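PDB 5ICQ: methylocystis parvus OBBP MbnE from Methylocystis parvus OBBP, which probably binds the copper-chelating peptide methanobactin in the periplasm, as a family 5 solute-binding protein of the methanobactin transport machinery. Local coordinates for residues V95-M100 / P112-S117; T128-P133 / P178-Y183; A135-G140 / K220-G225; E146-S151 / M200-K205. One frame throughout, in Å; residues are numbered along the deposited sequence.

Interaction 1 (V95-M100 / P112-S117); sequences VFQGLM and PLIAQS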
loop_
_atom_site.group_PDB
_atom_site.type_symbol
_atom_site.label_atom_id
_atom_site.label_comp_id
_atom_site.label_asym_id
_atom_site.label_seq_id
_atom_site.Cartn_x
_atom_site.Cartn_y
_atom_site.Cartn_z
ATOM N N VAL A 95 -13.905 -5.967 -14.378
ATOM C CA VAL A 95 -15.298 -6.400 -14.276
ATOM C C VAL A 95 -16.115 -5.437 -13.425
ATOM O O VAL A 95 -17.134 -4.907 -13.875
ATOM C CB VAL A 95 -15.395 -7.842 -13.724
ATOM C CG1 VAL A 95 -16.847 -8.254 -13.600
ATOM C CG2 VAL A 95 -14.660 -8.809 -14.636
ATOM N N PHE A 96 -15.669 -5.178 -12.198
ATOM C CA PHE A 96 -16.390 -4.315 -11.265
ATOM C C PHE A 96 -15.850 -2.893 -11.322
ATOM O O PHE A 96 -14.642 -2.679 -11.180
ATOM C CB PHE A 96 -16.261 -4.845 -9.837
ATOM C CG PHE A 96 -16.761 -6.249 -9.666
ATOM C CD1 PHE A 96 -18.113 -6.536 -9.787
ATOM C CD2 PHE A 96 -15.883 -7.271 -9.360
ATOM C CE1 PHE A 96 -18.581 -7.826 -9.611
ATOM C CE2 PHE A 96 -16.340 -8.570 -9.175
ATOM C CZ PHE A 96 -17.687 -8.849 -9.308
ATOM N N GLN A 97 -16.748 -1.921 -11.477
ATOM C CA GLN A 97 -16.355 -0.533 -11.676
ATOM C C GLN A 97 -16.880 0.348 -10.554
ATOM O O GLN A 97 -17.970 0.122 -10.026
ATOM C CB GLN A 97 -16.907 0.023 -12.990
ATOM C CG GLN A 97 -16.460 -0.703 -14.213
ATOM C CD GLN A 97 -16.934 0.026 -15.440
ATOM O OE1 GLN A 97 -18.136 0.238 -15.622
ATOM N NE2 GLN A 97 -15.994 0.456 -16.267
ATOM N N GLY A 98 -16.122 1.396 -10.233
ATOM C CA GLY A 98 -16.602 2.411 -9.319
ATOM C C GLY A 98 -17.311 3.554 -10.022
ATOM O O GLY A 98 -17.397 3.631 -11.248
ATOM N N LEU A 99 -17.825 4.476 -9.206
ATOM C CA LEU A 99 -18.433 5.684 -9.752
ATOM C C LEU A 99 -17.412 6.549 -10.484
ATOM O O LEU A 99 -17.745 7.209 -11.477
ATOM C CB LEU A 99 -19.087 6.475 -8.628
ATOM C CG LEU A 99 -20.379 5.878 -8.088
ATOM C CD1 LEU A 99 -20.763 6.586 -6.773
ATOM C CD2 LEU A 99 -21.480 5.999 -9.128
ATOM N N MET A 100 -16.173 6.584 -9.998
ATOM C CA MET A 100 -15.130 7.393 -10.606
ATOM C C MET A 100 -13.869 6.553 -10.737
ATOM O O MET A 100 -13.681 5.565 -10.023
ATOM C CB MET A 100 -14.865 8.673 -9.798
ATOM C CG MET A 100 -16.099 9.599 -9.712
ATOM S SD MET A 100 -15.766 11.149 -8.820
ATOM C CE MET A 100 -14.896 12.059 -10.104
ATOM N N PRO A 112 -14.321 11.038 -14.021
ATOM C CA PRO A 112 -15.626 10.394 -14.247
ATOM C C PRO A 112 -15.515 8.975 -14.792
ATOM O O PRO A 112 -14.660 8.657 -15.627
ATOM C CB PRO A 112 -16.318 11.322 -15.255
ATOM C CG PRO A 112 -15.722 12.709 -14.937
ATOM C CD PRO A 112 -14.269 12.394 -14.603
ATOM N N LEU A 113 -16.413 8.120 -14.303
ATOM C CA LEU A 113 -16.606 6.783 -14.849
ATOM C C LEU A 113 -18.116 6.557 -14.903
ATOM O O LEU A 113 -18.799 7.206 -15.703
ATOM C CB LEU A 113 -15.872 5.724 -14.015
ATOM C CG LEU A 113 -15.756 4.315 -14.641
ATOM C CD1 LEU A 113 -15.388 4.362 -16.145
ATOM C CD2 LEU A 113 -14.759 3.447 -13.878
ATOM N N ILE A 114 -18.662 5.691 -14.046
ATOM C CA ILE A 114 -20.117 5.518 -14.031
ATOM C C ILE A 114 -20.811 6.833 -13.676
ATOM O O ILE A 114 -21.868 7.164 -14.229
ATOM C CB ILE A 114 -20.518 4.379 -13.078
ATOM C CG1 ILE A 114 -20.133 3.029 -13.680
ATOM C CG2 ILE A 114 -22.028 4.409 -12.796
ATOM C CD1 ILE A 114 -20.227 1.866 -12.694
ATOM N N ALA A 115 -20.226 7.615 -12.767
ATOM C CA ALA A 115 -20.699 8.978 -12.540
ATOM C C ALA A 115 -20.045 9.905 -13.556
ATOM O O ALA A 115 -18.813 9.989 -13.621
ATOM C CB ALA A 115 -20.381 9.448 -11.118
ATOM N N GLN A 116 -20.864 10.615 -14.341
ATOM C CA GLN A 116 -20.304 11.538 -15.320
ATOM C C GLN A 116 -19.893 12.869 -14.702
ATOM O O GLN A 116 -19.070 13.575 -15.291
ATOM C CB GLN A 116 -21.288 11.767 -16.478
ATOM C CG GLN A 116 -22.463 12.659 -16.180
ATOM C CD GLN A 116 -23.332 12.882 -17.416
ATOM O OE1 GLN A 116 -23.354 12.052 -18.330
ATOM N NE2 GLN A 116 -24.035 14.007 -17.456
ATOM N N SER A 117 -20.414 13.217 -13.526
ATOM C CA SER A 117 -19.991 14.435 -12.840
ATOM C C SER A 117 -20.397 14.327 -11.380
ATOM O O SER A 117 -21.133 13.417 -10.986
ATOM C CB SER A 117 -20.589 15.693 -13.490
ATOM O OG SER A 117 -21.983 15.784 -13.241
#

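Interaction 2 (T128-P133 / P178-Y183); sequences TFHLDP and PHRVAY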
loop_
_atom_site.group_PDB
_atom_site.type_symbol
_atom_site.label_atom_id
_atom_site.label_comp_id
_atom_site.label_asym_id
_atom_site.label_seq_id
_atom_site.Cartn_x
_atom_site.Cartn_y
_atom_site.Cartn_z
ATOM N N THR A 128 -23.144 14.682 -4.312
ATOM C CA THR A 128 -24.106 14.041 -5.198
ATOM C C THR A 128 -23.394 13.586 -6.463
ATOM O O THR A 128 -22.646 14.356 -7.076
ATOM C CB THR A 128 -25.263 14.979 -5.559
ATOM O OG1 THR A 128 -25.995 15.312 -4.372
ATOM C CG2 THR A 128 -26.211 14.302 -6.555
ATOM N N PHE A 129 -23.630 12.339 -6.849
ATOM C CA PHE A 129 -23.091 11.784 -8.083
ATOM C C PHE A 129 -24.172 11.810 -9.152
ATOM O O PHE A 129 -25.289 11.338 -8.917
ATOM C CB PHE A 129 -22.602 10.355 -7.863
ATOM C CG PHE A 129 -21.465 10.259 -6.893
ATOM C CD1 PHE A 129 -20.158 10.416 -7.326
ATOM C CD2 PHE A 129 -21.701 10.010 -5.552
ATOM C CE1 PHE A 129 -19.086 10.326 -6.427
ATOM C CE2 PHE A 129 -20.642 9.919 -4.647
ATOM C CZ PHE A 129 -19.333 10.079 -5.085
ATOM N N HIS A 130 -23.841 12.368 -10.313
ATOM C CA HIS A 130 -24.714 12.331 -11.484
ATOM C C HIS A 130 -24.278 11.163 -12.360
ATOM O O HIS A 130 -23.188 11.192 -12.937
ATOM C CB HIS A 130 -24.637 13.637 -12.271
ATOM C CG HIS A 130 -25.273 14.803 -11.589
ATOM N ND1 HIS A 130 -24.768 15.355 -10.431
ATOM C CD2 HIS A 130 -26.362 15.539 -11.916
ATOM C CE1 HIS A 130 -25.526 16.374 -10.068
ATOM N NE2 HIS A 130 -26.496 16.511 -10.954
ATOM N N LEU A 131 -25.138 10.149 -12.481
ATOM C CA LEU A 131 -24.771 8.936 -13.201
ATOM C C LEU A 131 -24.849 9.133 -14.708
ATOM O O LEU A 131 -25.730 9.831 -15.216
ATOM C CB LEU A 131 -25.682 7.778 -12.789
ATOM C CG LEU A 131 -25.812 7.550 -11.283
ATOM C CD1 LEU A 131 -26.710 6.354 -11.000
ATOM C CD2 LEU A 131 -24.442 7.355 -10.677
ATOM N N ASP A 132 -23.933 8.488 -15.424
ATOM C CA ASP A 132 -23.910 8.560 -16.887
ATOM C C ASP A 132 -25.042 7.707 -17.447
ATOM O O ASP A 132 -25.059 6.490 -17.208
ATOM C CB ASP A 132 -22.567 8.064 -17.424
ATOM C CG ASP A 132 -22.338 8.437 -18.888
ATOM O OD1 ASP A 132 -23.297 8.381 -19.687
ATOM O OD2 ASP A 132 -21.192 8.801 -19.228
ATOM N N PRO A 133 -25.986 8.281 -18.202
ATOM C CA PRO A 133 -27.095 7.473 -18.734
ATOM C C PRO A 133 -26.656 6.424 -19.745
ATOM O O PRO A 133 -27.453 5.530 -20.069
ATOM C CB PRO A 133 -28.019 8.525 -19.373
ATOM C CG PRO A 133 -27.116 9.665 -19.709
ATOM C CD PRO A 133 -26.058 9.692 -18.631
ATOM N N PRO A 178 -33.643 8.721 -10.635
ATOM C CA PRO A 178 -32.876 7.504 -10.976
ATOM C C PRO A 178 -31.452 7.752 -11.466
ATOM O O PRO A 178 -30.691 6.780 -11.583
ATOM C CB PRO A 178 -33.728 6.852 -12.077
ATOM C CG PRO A 178 -35.108 7.323 -11.798
ATOM C CD PRO A 178 -34.946 8.740 -11.332
ATOM N N HIS A 179 -31.056 8.997 -11.746
ATOM C CA HIS A 179 -29.711 9.277 -12.248
ATOM C C HIS A 179 -28.873 10.114 -11.291
ATOM O O HIS A 179 -27.836 10.653 -11.703
ATOM C CB HIS A 179 -29.793 9.964 -13.610
ATOM C CG HIS A 179 -30.375 9.092 -14.679
ATOM N ND1 HIS A 179 -31.629 9.302 -15.213
ATOM C CD2 HIS A 179 -29.882 7.990 -15.296
ATOM C CE1 HIS A 179 -31.879 8.377 -16.121
ATOM N NE2 HIS A 179 -30.835 7.568 -16.190
ATOM N N ARG A 180 -29.292 10.249 -10.034
ATOM C CA ARG A 180 -28.540 10.997 -9.039
ATOM C C ARG A 180 -28.517 10.222 -7.730
ATOM O O ARG A 180 -29.540 9.672 -7.316
ATOM C CB ARG A 180 -29.156 12.384 -8.802
ATOM C CG ARG A 180 -28.836 13.420 -9.863
ATOM C CD ARG A 180 -29.644 14.692 -9.621
ATOM N NE ARG A 180 -29.223 15.798 -10.475
ATOM C CZ ARG A 180 -29.601 15.966 -11.740
ATOM N NH1 ARG A 180 -30.412 15.092 -12.317
ATOM N NH2 ARG A 180 -29.164 17.010 -12.432
ATOM N N VAL A 181 -27.354 10.184 -7.082
ATOM C CA VAL A 181 -27.199 9.625 -5.742
ATOM C C VAL A 181 -26.646 10.726 -4.844
ATOM O O VAL A 181 -25.541 11.230 -5.087
ATOM C CB VAL A 181 -26.265 8.405 -5.725
ATOM C CG1 VAL A 181 -26.150 7.853 -4.302
ATOM C CG2 VAL A 181 -26.757 7.342 -6.696
ATOM N N ALA A 182 -27.403 11.084 -3.804
ATOM C CA ALA A 182 -27.045 12.154 -2.877
ATOM C C ALA A 182 -26.625 11.552 -1.543
ATOM O O ALA A 182 -27.403 10.819 -0.915
ATOM C CB ALA A 182 -28.219 13.115 -2.685
ATOM N N TYR A 183 -25.405 11.862 -1.112
ATOM C CA TYR A 183 -24.901 11.445 0.193
ATOM C C TYR A 183 -24.831 12.659 1.123
ATOM O O TYR A 183 -24.166 13.655 0.799
ATOM C CB TYR A 183 -23.519 10.797 0.085
ATOM C CG TYR A 183 -23.491 9.448 -0.598
ATOM C CD1 TYR A 183 -23.927 8.307 0.061
ATOM C CD2 TYR A 183 -22.966 9.303 -1.880
ATOM C CE1 TYR A 183 -23.881 7.067 -0.546
ATOM C CE2 TYR A 183 -22.916 8.060 -2.497
ATOM C CZ TYR A 183 -23.370 6.947 -1.825
ATOM O OH TYR A 183 -23.319 5.714 -2.441
HETATM O O HOH W 1 -25.763 15.120 -1.259
#

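Interaction 3 (A135-G140 / K220-G225); sequences AHFSDG and KPLGSG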
loop_
_atom_site.group_PDB
_atom_site.type_symbol
_atom_site.label_atom_id
_atom_site.label_comp_id
_atom_site.label_asym_id
_atom_site.label_seq_id
_atom_site.Cartn_x
_atom_site.Cartn_y
_atom_site.Cartn_z
ATOM N N ALA A 135 -24.347 4.236 -19.055
ATOM C CA ALA A 135 -23.748 3.122 -18.326
ATOM C C ALA A 135 -24.703 1.937 -18.232
ATOM O O ALA A 135 -25.885 2.101 -17.914
ATOM C CB ALA A 135 -23.349 3.571 -16.916
ATOM N N HIS A 136 -24.181 0.732 -18.479
ATOM C CA HIS A 136 -24.983 -0.478 -18.317
ATOM C C HIS A 136 -24.098 -1.644 -17.912
ATOM O O HIS A 136 -22.893 -1.653 -18.175
ATOM C CB HIS A 136 -25.777 -0.835 -19.589
ATOM C CG HIS A 136 -24.947 -1.010 -20.823
ATOM N ND1 HIS A 136 -24.203 -2.146 -21.074
ATOM C CD2 HIS A 136 -24.795 -0.215 -21.910
ATOM C CE1 HIS A 136 -23.605 -2.027 -22.248
ATOM N NE2 HIS A 136 -23.946 -0.863 -22.774
ATOM N N PHE A 137 -24.709 -2.624 -17.246
ATOM C CA PHE A 137 -23.985 -3.845 -16.933
ATOM C C PHE A 137 -23.792 -4.652 -18.212
ATOM O O PHE A 137 -24.336 -4.325 -19.274
ATOM C CB PHE A 137 -24.725 -4.655 -15.859
ATOM C CG PHE A 137 -24.860 -3.930 -14.546
ATOM C CD1 PHE A 137 -26.047 -3.292 -14.197
ATOM C CD2 PHE A 137 -23.785 -3.862 -13.669
ATOM C CE1 PHE A 137 -26.163 -2.623 -12.985
ATOM C CE2 PHE A 137 -23.894 -3.186 -12.463
ATOM C CZ PHE A 137 -25.069 -2.561 -12.124
ATOM N N SER A 138 -23.000 -5.718 -18.113
ATOM C CA SER A 138 -22.621 -6.438 -19.319
ATOM C C SER A 138 -23.759 -7.264 -19.903
ATOM O O SER A 138 -23.605 -7.783 -21.013
ATOM C CB SER A 138 -21.400 -7.322 -19.049
ATOM O OG SER A 138 -21.732 -8.423 -18.235
ATOM N N ASP A 139 -24.884 -7.400 -19.200
ATOM C CA ASP A 139 -26.076 -7.988 -19.790
ATOM C C ASP A 139 -26.952 -6.948 -20.476
ATOM O O ASP A 139 -28.014 -7.298 -20.992
ATOM C CB ASP A 139 -26.894 -8.753 -18.739
ATOM C CG ASP A 139 -27.302 -7.896 -17.544
ATOM O OD1 ASP A 139 -27.076 -6.664 -17.545
ATOM O OD2 ASP A 139 -27.857 -8.474 -16.584
ATOM N N GLY A 140 -26.512 -5.689 -20.513
ATOM C CA GLY A 140 -27.255 -4.610 -21.118
ATOM C C GLY A 140 -28.148 -3.825 -20.174
ATOM O O GLY A 140 -28.657 -2.769 -20.572
ATOM N N LYS A 220 -19.979 -17.016 -12.316
ATOM C CA LYS A 220 -19.439 -15.869 -13.028
ATOM C C LYS A 220 -20.194 -14.607 -12.623
ATOM O O LYS A 220 -21.399 -14.503 -12.887
ATOM C CB LYS A 220 -19.516 -16.111 -14.524
ATOM C CG LYS A 220 -18.765 -17.372 -14.943
ATOM C CD LYS A 220 -18.987 -17.681 -16.416
ATOM C CE LYS A 220 -18.386 -19.019 -16.790
ATOM N NZ LYS A 220 -18.763 -19.382 -18.179
ATOM N N PRO A 221 -19.545 -13.647 -11.978
ATOM C CA PRO A 221 -20.256 -12.466 -11.485
ATOM C C PRO A 221 -20.530 -11.457 -12.587
ATOM O O PRO A 221 -19.770 -11.319 -13.548
ATOM C CB PRO A 221 -19.278 -11.887 -10.459
ATOM C CG PRO A 221 -17.929 -12.210 -11.070
ATOM C CD PRO A 221 -18.097 -13.574 -11.710
ATOM N N LEU A 222 -21.627 -10.724 -12.416
ATOM C CA LEU A 222 -22.012 -9.688 -13.365
ATOM C C LEU A 222 -21.414 -8.349 -12.953
ATOM O O LEU A 222 -21.617 -7.888 -11.820
ATOM C CB LEU A 222 -23.537 -9.573 -13.453
ATOM C CG LEU A 222 -23.961 -8.555 -14.524
ATOM C CD1 LEU A 222 -23.706 -9.135 -15.899
ATOM C CD2 LEU A 222 -25.419 -8.129 -14.385
ATOM N N GLY A 223 -20.696 -7.720 -13.878
ATOM C CA GLY A 223 -20.228 -6.364 -13.669
ATOM C C GLY A 223 -20.542 -5.470 -14.852
ATOM O O GLY A 223 -21.364 -5.829 -15.701
ATOM N N SER A 224 -19.916 -4.291 -14.908
ATOM C CA SER A 224 -20.131 -3.345 -15.996
ATOM C C SER A 224 -18.849 -3.009 -16.743
ATOM O O SER A 224 -18.871 -2.123 -17.595
ATOM C CB SER A 224 -20.763 -2.050 -15.474
ATOM O OG SER A 224 -19.905 -1.418 -14.530
ATOM N N GLY A 225 -17.742 -3.697 -16.453
ATOM C CA GLY A 225 -16.451 -3.318 -16.980
ATOM C C GLY A 225 -16.168 -3.887 -18.360
ATOM O O GLY A 225 -17.003 -4.554 -19.004
HETATM O O HOH W 2 -19.675 -8.768 -16.480
#

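Interaction 4 (E146-S151 / M200-K205); sequences EDVLFS and MPVLPK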
loop_
_atom_site.group_PDB
_atom_site.type_symbol
_atom_site.label_atom_id
_atom_site.label_comp_id
_atom_site.label_asym_id
_atom_site.label_seq_id
_atom_site.Cartn_x
_atom_site.Cartn_y
_atom_site.Cartn_z
ATOM N N GLU A 146 -30.627 3.150 -8.067
ATOM C CA GLU A 146 -31.026 1.986 -7.280
ATOM C C GLU A 146 -29.871 0.998 -7.110
ATOM O O GLU A 146 -29.714 0.408 -6.035
ATOM C CB GLU A 146 -32.239 1.316 -7.939
ATOM C CG GLU A 146 -32.786 0.074 -7.228
ATOM C CD GLU A 146 -33.935 -0.606 -7.992
ATOM O OE1 GLU A 146 -33.929 -0.591 -9.246
ATOM O OE2 GLU A 146 -34.847 -1.158 -7.333
ATOM N N ASP A 147 -29.044 0.806 -8.151
ATOM C CA ASP A 147 -27.890 -0.088 -8.019
ATOM C C ASP A 147 -26.840 0.485 -7.079
ATOM O O ASP A 147 -26.201 -0.263 -6.330
ATOM C CB ASP A 147 -27.250 -0.370 -9.383
ATOM C CG ASP A 147 -28.188 -1.084 -10.327
ATOM O OD1 ASP A 147 -28.545 -2.240 -10.021
ATOM O OD2 ASP A 147 -28.564 -0.491 -11.367
ATOM N N VAL A 148 -26.621 1.802 -7.125
ATOM C CA VAL A 148 -25.622 2.416 -6.252
ATOM C C VAL A 148 -26.050 2.312 -4.793
ATOM O O VAL A 148 -25.233 2.005 -3.918
ATOM C CB VAL A 148 -25.375 3.878 -6.662
ATOM C CG1 VAL A 148 -24.344 4.531 -5.722
ATOM C CG2 VAL A 148 -24.911 3.955 -8.110
ATOM N N LEU A 149 -27.332 2.578 -4.506
ATOM C CA LEU A 149 -27.813 2.489 -3.126
ATOM C C LEU A 149 -27.837 1.044 -2.641
ATOM O O LEU A 149 -27.557 0.773 -1.466
ATOM C CB LEU A 149 -29.204 3.113 -3.012
ATOM C CG LEU A 149 -29.278 4.631 -3.218
ATOM C CD1 LEU A 149 -30.713 5.124 -3.062
ATOM C CD2 LEU A 149 -28.354 5.356 -2.248
ATOM N N PHE A 150 -28.212 0.110 -3.519
ATOM C CA PHE A 150 -28.129 -1.311 -3.188
ATOM C C PHE A 150 -26.705 -1.706 -2.817
ATOM O O PHE A 150 -26.482 -2.436 -1.840
ATOM C CB PHE A 150 -28.625 -2.129 -4.384
ATOM C CG PHE A 150 -28.182 -3.571 -4.384
ATOM C CD1 PHE A 150 -28.875 -4.518 -3.646
ATOM C CD2 PHE A 150 -27.102 -3.983 -5.152
ATOM C CE1 PHE A 150 -28.493 -5.851 -3.648
ATOM C CE2 PHE A 150 -26.702 -5.319 -5.155
ATOM C CZ PHE A 150 -27.413 -6.259 -4.402
ATOM N N SER A 151 -25.725 -1.227 -3.591
ATOM C CA SER A 151 -24.333 -1.581 -3.332
ATOM C C SER A 151 -23.840 -0.943 -2.044
ATOM O O SER A 151 -23.133 -1.584 -1.255
ATOM C CB SER A 151 -23.461 -1.150 -4.512
ATOM O OG SER A 151 -23.867 -1.788 -5.715
ATOM N N MET A 200 -16.383 3.189 -4.530
ATOM C CA MET A 200 -17.179 2.004 -4.224
ATOM C C MET A 200 -17.552 1.286 -5.522
ATOM O O MET A 200 -17.937 1.944 -6.492
ATOM C CB MET A 200 -18.458 2.408 -3.481
ATOM C CG MET A 200 -19.389 1.248 -3.159
ATOM S SD MET A 200 -21.063 1.799 -2.763
ATOM C CE MET A 200 -21.633 2.252 -4.401
ATOM N N PRO A 201 -17.441 -0.047 -5.587
ATOM C CA PRO A 201 -17.897 -0.758 -6.791
ATOM C C PRO A 201 -19.407 -0.699 -6.915
ATOM O O PRO A 201 -20.127 -0.742 -5.916
ATOM C CB PRO A 201 -17.419 -2.196 -6.555
ATOM C CG PRO A 201 -17.414 -2.321 -5.047
ATOM C CD PRO A 201 -16.910 -0.984 -4.574
ATOM N N VAL A 202 -19.891 -0.605 -8.149
ATOM C CA VAL A 202 -21.327 -0.540 -8.406
ATOM C C VAL A 202 -21.781 -1.916 -8.874
ATOM O O VAL A 202 -21.393 -2.380 -9.953
ATOM C CB VAL A 202 -21.682 0.545 -9.428
ATOM C CG1 VAL A 202 -23.189 0.537 -9.681
ATOM C CG2 VAL A 202 -21.233 1.926 -8.919
ATOM N N LEU A 203 -22.602 -2.572 -8.062
ATOM C CA LEU A 203 -23.019 -3.957 -8.231
ATOM C C LEU A 203 -24.472 -4.024 -8.690
ATOM O O LEU A 203 -25.271 -3.143 -8.350
ATOM C CB LEU A 203 -22.866 -4.732 -6.919
ATOM C CG LEU A 203 -21.467 -4.624 -6.300
ATOM C CD1 LEU A 203 -21.432 -5.292 -4.945
ATOM C CD2 LEU A 203 -20.417 -5.223 -7.221
ATOM N N PRO A 204 -24.848 -5.057 -9.442
ATOM C CA PRO A 204 -26.191 -5.111 -10.045
ATOM C C PRO A 204 -27.252 -5.666 -9.093
ATOM O O PRO A 204 -27.282 -6.859 -8.794
ATOM C CB PRO A 204 -25.985 -6.024 -11.262
ATOM C CG PRO A 204 -24.881 -6.967 -10.823
ATOM C CD PRO A 204 -23.971 -6.142 -9.928
ATOM N N LYS A 205 -28.161 -4.788 -8.664
ATOM C CA LYS A 205 -29.264 -5.242 -7.816
ATOM C C LYS A 205 -30.030 -6.399 -8.454
ATOM O O LYS A 205 -30.407 -7.354 -7.766
ATOM C CB LYS A 205 -30.221 -4.092 -7.515
ATOM C CG LYS A 205 -31.347 -4.534 -6.571
ATOM C CD LYS A 205 -32.220 -3.375 -6.118
ATOM C CE LYS A 205 -33.161 -3.814 -5.001
ATOM N NZ LYS A 205 -34.088 -2.704 -4.635
#

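Interaction 1 (V95-M100 / P112-S117)
Leu99 O receives two backbone N-H groups from 112-117: Ala115 N at 2.8 Å, with an angle of 158° at the hydrogen and in the carbonyl plane on a lone pair, and, weakly, Leu113 N at 3.3 Å. Next to it Met100 and Pro112 form an antiparallel non-hydrogen-bonded pair, CA to CA 4.7 Å, where the strand starting at Met100 begins to run against strand 109-120. The side chains of Leu113 and Ile114 both close on Gly98 O. The CD2 branch of Leu113 lies 3.7 Å from Gly98 O, and Ile114 CD1 comes to 3.6 Å from the same Gly98 O. Leu113 has its CG swung away from the backbone N (chi1 -168°), which brings both methyls to the NE2 end of the Gln97 amide; the two side chains cross at about a right angle, with Gln97 NE2 4.0 Å from Leu113 CD1. The amide's polar bonds go to other residues, OE1 to Ser224 and Trp247 and NE2 to Tyr246, so its rotation is fixed by those partners. An alanine in place of Leu113 takes away both methyls, which is likely to open a gap beside the Gln97 amide and thin the apolar cover of Gly98 O. On the other flank Leu99 CD2 meets Ile114 CG2 at 4.0 Å, and Leu99 CB sits against Ala115 CB. The buried contact lies where the loop before strand 100-103 meets strand 109-120 of the antiparallel sheet: Leu99 packs on Phe129 and Leu131 of strand 126-131, while Gln97's backbone bonds to Val202 after helix 193-198.

Interaction 2 (T128-P133 / P178-Y183)
Phe129 N donates to Val181 O at 2.8 Å, the shortest backbone bond of an antiparallel ladder in which strands 128-131 and 180-183 run at 170° with axes 4.6 Å apart. Val181 N answers to Phe129 O, completing a hydrogen-bonded pair, and Leu131 N reaches His179 O, so each second residue is tied. The non-hydrogen-bonded pairs, Thr128 with Ala182 and His130 with Arg180, put their side chains on one face of the sheet; Phe129 and Val181 point to the other. On the first face Arg180 lies across His130: its CG is 4.1 Å from the imidazole centroid, 19° off the ring normal, a CH-pi contact displaced toward the rim. The arginine chain is extended from CG to NE, which brings the guanidinium to the rim of the imidazole, NH2 near the ring plane, the two planes 73° apart. Replacing Arg180 by an alanine would probably uncover that face of His130 and leave the imidazole freer to turn. The other face belongs to the core. There Phe129 and Tyr183 meet rim to rim, neither ring over the other's face, and Val181 packs on Ala145, Val148 and Leu149 of helix 145-158. Strand 109-120 continues the sheet beyond 126-131, where Gln116 and Ser117 both face His130 in a classic beta bulge. At the far end of the ladder a water joins the two strands: it donates to Tyr183 O at 3.0 Å and hydrogen-bonds Thr128 OG1 at 3.1 Å.

Interaction 3 (A135-G140 / K220-G225)
Leu222 pushes its two methyls into the type I turn Phe137-Gly140, reaching it through a CG anti to the backbone N (chi1 -176°). The branches divide the work: CD1 lies 3.1 Å from Ser138 OG, whereas CD2 is 3.3 Å from Asp139 OD2 and 3.8 Å from Phe137 CB. Asp139 and Leu222 cross at about a right angle, and the carboxylate's OD2 finds its polar mate in His206. Ser138 and Asp139 both hold their first side-chain torsion between the backbone N and the carbonyl carbon (chi1 71° and 57°), which turns OG and the carboxylate to the Leu222 methyls. Phe137 instead brings the edge of its ring to Gly223, whose carbonyl carbon lies in the ring plane. Gly223 O takes the N-H of Ser138 at 2.9 Å in its carbonyl plane. A water held by Ser138 OG at 2.7 Å accepts from Gly223 N, making a second bridge. Within the turn, Phe137 O is gripped from opposite faces of its plane by His136 ND1 and Gly140 N. The chemistry is thus mixed: one direct backbone bond and a water tie the loop between strand 126-131 and helix 145-158 to the loop leading into strand 227-233, while the Leu222 methyls lie among Ser138 OG, the Asp139 carboxylate and Phe137 CB.

Interaction 4 (E146-S151 / M200-K205)
Phe150 lays one ring face against the backbone of Lys205: Lys205 CA stands 3.7 Å from the ring centroid, 15° off the normal, a CH-pi contact shifted toward the rim. Phe150 CG is anti to its own backbone N (chi1 161°), bringing the ring out to the 200-205 chain; Leu203 O approaches its edge near the plane. From there the lysine chain, extended beyond CG, runs obliquely past the ring and crosses Glu146 at about a right angle. Its NZ forms a salt bridge with Glu146 OE2 at 3.2 Å, coming on the anti side and 32° out of the carboxylate plane. Asp147, one residue on, takes the backbone instead: OD1 accepts Lys205 N at 2.9 Å, nearly along its C-O axis, while OD2 turns back to Thr144 N just before the helix. The contact packs helix 145-158 against the irregular chain that follows helix 193-198; Val148 also reaches strand 180-184, and Leu149, turned away from this contact, packs on strands 180-184 and 172-175. Ser151 works in two directions. Its OG accepts Leu203 N at 2.8 Å and donates to Asp147 O at 2.9 Å; Ser151 N reaches the same Asp147 O from the opposite face of that carbonyl. Pro201 O, 3.6 Å from Ser151 CB, is buried here with no partner in the model. Met200, bent near its end, curls its CE to 3.8 Å from Val148 CG1 and also against Ser151 CB, and Val148 CG2 meets Val202 CG1 obliquely.

How the interactions relate
All four contacts lie on one side of the chain's centre, with their own centres about 22 to 30 Å from it. Interactions 1 and 2 share a sheet through neighbouring strands 109-120 and 126-131: Ile114 O lies 2.7 Å from Asp132 N, and Gln116 N 2.8 Å from His130 O. The 95-100 chain connects interaction 1 to the others, with Phe96 CZ 3.6 Å from Pro221 CB of interaction 3 and Phe96 CD1 3.7 Å from Leu203 CD2 of interaction 4. Interaction 4 is nested within the loop closed by interaction 3, and Phe137 CZ packs 3.5 Å from Pro204 CA. Val148 joins interaction 4 to interaction 2, its CB 3.7 Å from Val181 CG2.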